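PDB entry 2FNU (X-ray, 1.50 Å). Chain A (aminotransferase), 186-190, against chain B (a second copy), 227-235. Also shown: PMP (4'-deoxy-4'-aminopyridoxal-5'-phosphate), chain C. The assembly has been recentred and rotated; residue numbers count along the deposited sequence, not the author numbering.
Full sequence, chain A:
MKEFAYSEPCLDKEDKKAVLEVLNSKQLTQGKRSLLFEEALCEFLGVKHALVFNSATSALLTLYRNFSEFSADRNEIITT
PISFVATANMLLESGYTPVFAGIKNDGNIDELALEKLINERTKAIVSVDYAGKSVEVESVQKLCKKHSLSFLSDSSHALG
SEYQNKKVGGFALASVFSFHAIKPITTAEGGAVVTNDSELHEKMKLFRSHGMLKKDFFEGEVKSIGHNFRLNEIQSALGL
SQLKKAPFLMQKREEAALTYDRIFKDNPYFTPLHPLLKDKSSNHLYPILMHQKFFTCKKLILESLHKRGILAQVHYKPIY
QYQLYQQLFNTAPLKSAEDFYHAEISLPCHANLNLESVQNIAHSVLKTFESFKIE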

ATOM      1  N   THR A 186      10.953  11.589  -3.841  1.00 11.99           N
ATOM      2  CA  THR A 186       9.634  11.224  -3.350  1.00 11.91           C
ATOM      3  C   THR A 186       8.636  10.824  -4.439  1.00 13.28           C
ATOM      4  O   THR A 186       8.707  11.305  -5.581  1.00 14.25           O
ATOM      5  CB  THR A 186       9.012  12.339  -2.475  1.00 15.64           C
ATOM      6  OG1 THR A 186       7.849  11.827  -1.804  1.00 14.91           O
ATOM      7  CG2 THR A 186       8.634  13.581  -3.287  1.00 15.05           C
ATOM      8  N   THR A 187       7.714   9.939  -4.037  1.00 12.18           N
ATOM      9  CA  THR A 187       6.505   9.615  -4.800  1.00 11.90           C
ATOM     10  C   THR A 187       5.277   9.855  -3.894  1.00 12.85           C
ATOM     11  O   THR A 187       4.230   9.224  -4.092  1.00 14.54           O
ATOM     12  CB  THR A 187       6.534   8.152  -5.270  1.00 13.60           C
ATOM     13  OG1 THR A 187       6.608   7.283  -4.134  1.00 13.09           O
ATOM     14  CG2 THR A 187       7.771   7.884  -6.129  1.00 15.29           C
ATOM     15  N   ALA A 188       5.440  10.745  -2.900  1.00 12.21           N
ATOM     16  CA  ALA A 188       4.462  11.033  -1.823  1.00 12.87           C
ATOM     17  C   ALA A 188       4.433   9.926  -0.762  1.00 11.93           C
ATOM     18  O   ALA A 188       4.752  10.179   0.412  1.00 12.78           O
ATOM     19  CB  ALA A 188       3.077  11.327  -2.384  1.00 14.12           C
ATOM     20  N   GLU A 189       4.043   8.721  -1.173  1.00 11.38           N
ATOM     21  CA  GLU A 189       4.349   7.504  -0.434  1.00 10.70           C
ATOM     22  C   GLU A 189       4.934   6.544  -1.468  1.00 10.99           C
ATOM     23  O   GLU A 189       4.493   6.537  -2.627  1.00 12.31           O
ATOM     24  CB  GLU A 189       3.109   6.864   0.191  1.00 13.30           C
ATOM     25  CG  GLU A 189       2.391   7.688   1.274  1.00 12.27           C
ATOM     26  CD  GLU A 189       2.964   7.542   2.678  1.00 13.41           C
ATOM     27  OE1 GLU A 189       4.012   6.869   2.872  1.00 12.65           O
ATOM     28  OE2 GLU A 189       2.351   8.159   3.597  1.00 14.92           O
ATOM     29  N   GLY A 190       5.928   5.756  -1.072  1.00 10.73           N
ATOM     30  CA  GLY A 190       6.437   4.744  -1.995  1.00 11.21           C
ATOM     31  C   GLY A 190       7.672   4.069  -1.442  1.00 11.31           C
ATOM     32  O   GLY A 190       8.291   4.541  -0.491  1.00 12.49           O
TER
HETATM   33  N1  PMP C 901      12.875   2.194   7.281  1.00 12.92           N
HETATM   34  C2  PMP C 901      13.380   3.378   7.734  1.00 12.18           C
HETATM   35  C2A PMP C 901      14.850   3.402   8.082  1.00 14.78           C
HETATM   36  C3  PMP C 901      12.616   4.544   7.661  1.00 15.02           C
HETATM   37  O3  PMP C 901      13.195   5.756   7.931  1.00 17.76           O
HETATM   38  C4  PMP C 901      11.254   4.441   7.341  1.00 13.47           C
HETATM   39  C4A PMP C 901      10.314   5.623   7.427  1.00 20.38           C
HETATM   40  N4A PMP C 901      10.802   6.643   8.332  1.00 23.41           N
HETATM   41  C5  PMP C 901      10.752   3.214   6.912  1.00 12.97           C
HETATM   42  C6  PMP C 901      11.561   2.097   6.892  1.00 12.77           C
HETATM   43  C5A PMP C 901       9.324   3.069   6.403  1.00 14.03           C
HETATM   44  O4P PMP C 901       9.251   3.664   5.113  1.00 14.48           O
HETATM   45  P   PMP C 901       7.839   4.153   4.509  1.00 12.52           P
HETATM   46  O1P PMP C 901       7.523   5.426   5.261  1.00 14.29           O
HETATM   47  O2P PMP C 901       8.099   4.402   3.041  1.00 12.39           O
HETATM   48  O3P PMP C 901       6.797   3.084   4.780  1.00 12.59           O
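Chain B, residues 227-235: HNFRLNEIQ

A carboxylate buried at a subunit interface must find its partners there, and this aminotransferase dimer gives a compact example. Neither stretch forms a strand at the contact. Chain A is an irregular turn in which Ala188(A) takes a positive phi (75/-63), while chain B runs as loop from His227(B) to Asn232(B), the N-cap residue, and enters a helix at Glu233(B). The backbones come closest where the CA of Ala188(A) lies 6.3 Å from the CA of Asn232(B).

The chain A turn satisfies several of its own polar groups. The amide N of Ala188(A) donates to OG1 of Thr186(A) at 2.9 Å, OG1 of Thr187(A) donates to the carbonyl O of Glu189(A) at 2.7 Å, and a weak bond of 3.0 Å joins N of Glu189(A) to O of Thr187(A). Ala188(A) and Glu189(A) both direct their CA-to-CB bonds toward chain B.

The charge is met by Arg230(B), which has an extended backbone (-71/149). Its NE and NH2 both donate to OE2 of Glu189(A), at 2.8 and 2.9 Å, forming a salt bridge in which one oxygen receives two N-H groups at the guanidinium edge. That oxygen and NH1 of Arg230(B) also have hydrogen-bonding partners elsewhere in the structure. Asn228(B) approaches the other carboxylate oxygen, OE1, and also reaches the PMP phosphate, so it lies between the glutamate and the cofactor; its amide orientation is uncertain, leaving the bonding there open.

Beside this polar cluster the packing is apolar in part. CB of Ala188(A) rests 3.9 Å from CD1 of Ile234(B), in the first turn of the helix, and CG of Glu189(A) lies 3.9 Å from CB of Asn232(B). Aliphatic contact thus accompanies the buried ion pair.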

ATOM      1  N   HIS B 227       1.369  -1.241   9.729  1.00 11.31           N
ATOM      2  CA  HIS B 227       2.026  -1.232   8.424  1.00 10.60           C
ATOM      3  C   HIS B 227       2.060   0.203   7.914  1.00 10.75           C
ATOM      4  O   HIS B 227       1.910   1.144   8.689  1.00 12.95           O
ATOM      5  CB  HIS B 227       1.234  -2.139   7.470  1.00 13.53           C
ATOM      6  CG  HIS B 227       1.254  -3.585   7.866  1.00 12.99           C
ATOM      7  ND1 HIS B 227       2.014  -4.515   7.198  1.00 13.19           N
ATOM      8  CD2 HIS B 227       0.606  -4.266   8.851  1.00 12.70           C
ATOM      9  CE1 HIS B 227       1.860  -5.702   7.759  1.00 13.58           C
ATOM     10  NE2 HIS B 227       1.013  -5.581   8.765  1.00 13.96           N
ATOM     11  N   ASN B 228       2.319   0.395   6.624  1.00 10.08           N
ATOM     12  CA  ASN B 228       2.094   1.715   6.021  1.00 10.68           C
ATOM     13  C   ASN B 228       1.227   1.482   4.798  1.00 11.28           C
ATOM     14  O   ASN B 228       1.739   1.219   3.694  1.00 12.56           O
ATOM     15  CB  ASN B 228       3.408   2.416   5.622  1.00 10.99           C
ATOM     16  CG  ASN B 228       3.184   3.765   4.937  1.00 12.46           C
ATOM     17  OD1 ASN B 228       4.154   4.494   4.637  1.00 14.64           O
ATOM     18  ND2 ASN B 228       1.942   4.100   4.673  1.00  8.99           N
ATOM     19  N   PHE B 229      -0.086   1.507   5.050  1.00 10.00           N
ATOM     20  CA  PHE B 229      -1.108   1.375   4.013  1.00 11.72           C
ATOM     21  C   PHE B 229      -1.814   2.719   3.800  1.00 11.87           C
ATOM     22  O   PHE B 229      -2.978   2.767   3.418  1.00 11.71           O
ATOM     23  CB  PHE B 229      -2.147   0.322   4.421  1.00 11.35           C
ATOM     24  CG  PHE B 229      -1.589  -1.067   4.629  1.00  9.68           C
ATOM     25  CD1 PHE B 229      -0.490  -1.535   3.904  1.00 11.69           C
ATOM     26  CD2 PHE B 229      -2.249  -1.942   5.488  1.00 11.75           C
ATOM     27  CE1 PHE B 229      -0.015  -2.843   4.091  1.00 13.06           C
ATOM     28  CE2 PHE B 229      -1.779  -3.246   5.681  1.00 13.30           C
ATOM     29  CZ  PHE B 229      -0.682  -3.701   4.976  1.00 12.49           C
ATOM     30  N   ARG B 230      -1.113   3.818   4.057  1.00 11.66           N
ATOM     31  CA  ARG B 230      -1.758   5.132   3.987  1.00 13.38           C
ATOM     32  C   ARG B 230      -2.073   5.518   2.551  1.00 12.70           C
ATOM     33  O   ARG B 230      -1.368   5.119   1.601  1.00 13.40           O
ATOM     34  CB  ARG B 230      -0.857   6.187   4.624  1.00 13.29           C
ATOM     35  CG  ARG B 230      -0.603   5.945   6.118  1.00 14.08           C
ATOM     36  CD  ARG B 230       0.120   7.114   6.760  1.00 15.38           C
ATOM     37  NE  ARG B 230       1.438   7.362   6.153  1.00 13.65           N
ATOM     38  CZ  ARG B 230       2.616   7.134   6.737  1.00 13.87           C
ATOM     39  NH1 ARG B 230       2.705   6.644   7.979  1.00 14.25           N
ATOM     40  NH2 ARG B 230       3.733   7.444   6.083  1.00 13.31           N
ATOM     41  N   LEU B 231      -3.150   6.294   2.398  1.00 11.19           N
ATOM     42  CA  LEU B 231      -3.446   6.969   1.147  1.00 11.46           C
ATOM     43  C   LEU B 231      -2.847   8.372   1.235  1.00 13.01           C
ATOM     44  O   LEU B 231      -3.086   9.092   2.207  1.00 16.22           O
ATOM     45  CB  LEU B 231      -4.961   7.060   0.957  1.00 11.89           C
ATOM     46  CG  LEU B 231      -5.413   7.471  -0.459  1.00 14.61           C
ATOM     47  CD1 LEU B 231      -5.155   6.321  -1.446  1.00 16.07           C
ATOM     48  CD2 LEU B 231      -6.894   7.837  -0.483  1.00 13.69           C
ATOM     49  N   ASN B 232      -2.067   8.768   0.232  1.00 14.81           N
ATOM     50  CA  ASN B 232      -1.404  10.073   0.327  1.00 14.33           C
ATOM     51  C   ASN B 232      -2.334  11.229  -0.060  1.00 15.99           C
ATOM     52  O   ASN B 232      -3.502  11.008  -0.414  1.00 15.62           O
ATOM     53  CB  ASN B 232      -0.116  10.069  -0.502  1.00 15.15           C
ATOM     54  CG  ASN B 232      -0.366   9.765  -1.962  1.00 14.95           C
ATOM     55  OD1 ASN B 232       0.055   8.724  -2.495  1.00 19.85           O
ATOM     56  ND2 ASN B 232      -1.089  10.651  -2.612  1.00 11.65           N
ATOM     57  N   GLU B 233      -1.824  12.465   0.018  1.00 15.17           N
ATOM     58  CA  GLU B 233      -2.669  13.641  -0.203  1.00 15.25           C
ATOM     59  C   GLU B 233      -3.035  13.833  -1.664  1.00 14.88           C
ATOM     60  O   GLU B 233      -4.091  14.392  -1.970  1.00 17.35           O
ATOM     61  CB  GLU B 233      -1.990  14.907   0.323  1.00 15.80           C
ATOM     62  CG  GLU B 233      -1.816  14.900   1.814  1.00 17.77           C
ATOM     63  CD  GLU B 233      -3.121  15.176   2.530  1.00 24.99           C
ATOM     64  OE1 GLU B 233      -3.765  14.208   2.979  1.00 22.42           O
ATOM     65  OE2 GLU B 233      -3.517  16.357   2.611  1.00 22.69           O
ATOM     66  N   ILE B 234      -2.163  13.406  -2.568  1.00 14.55           N
ATOM     67  CA  ILE B 234      -2.432  13.552  -3.997  1.00 14.61           C
ATOM     68  C   ILE B 234      -3.669  12.708  -4.326  1.00 13.97           C
ATOM     69  O   ILE B 234      -4.628  13.193  -4.923  1.00 15.71           O
ATOM     70  CB  ILE B 234      -1.237  13.089  -4.840  1.00 15.27           C
ATOM     71  CG1 ILE B 234       0.013  13.944  -4.539  1.00 17.12           C
ATOM     72  CG2 ILE B 234      -1.573  13.154  -6.330  1.00 18.53           C
ATOM     73  CD1 ILE B 234       1.299  13.349  -5.140  1.00 18.40           C
ATOM     74  N   GLN B 235      -3.671  11.458  -3.869  1.00 13.45           N
ATOM     75  CA  GLN B 235      -4.772  10.549  -4.167  1.00 14.29           C
ATOM     76  C   GLN B 235      -6.021  10.941  -3.401  1.00 13.77           C
ATOM     77  O   GLN B 235      -7.126  10.749  -3.893  1.00 14.92           O
ATOM     78  CB  GLN B 235      -4.423   9.144  -3.729  1.00 18.22           C
ATOM     79  CG  GLN B 235      -3.252   8.528  -4.384  1.00 23.84           C
ATOM     80  CD  GLN B 235      -2.879   7.235  -3.673  1.00 36.11           C
ATOM     81  OE1 GLN B 235      -3.052   6.153  -4.227  1.00 22.41           O
ATOM     82  NE2 GLN B 235      -2.401   7.342  -2.417  1.00 22.95           N
TER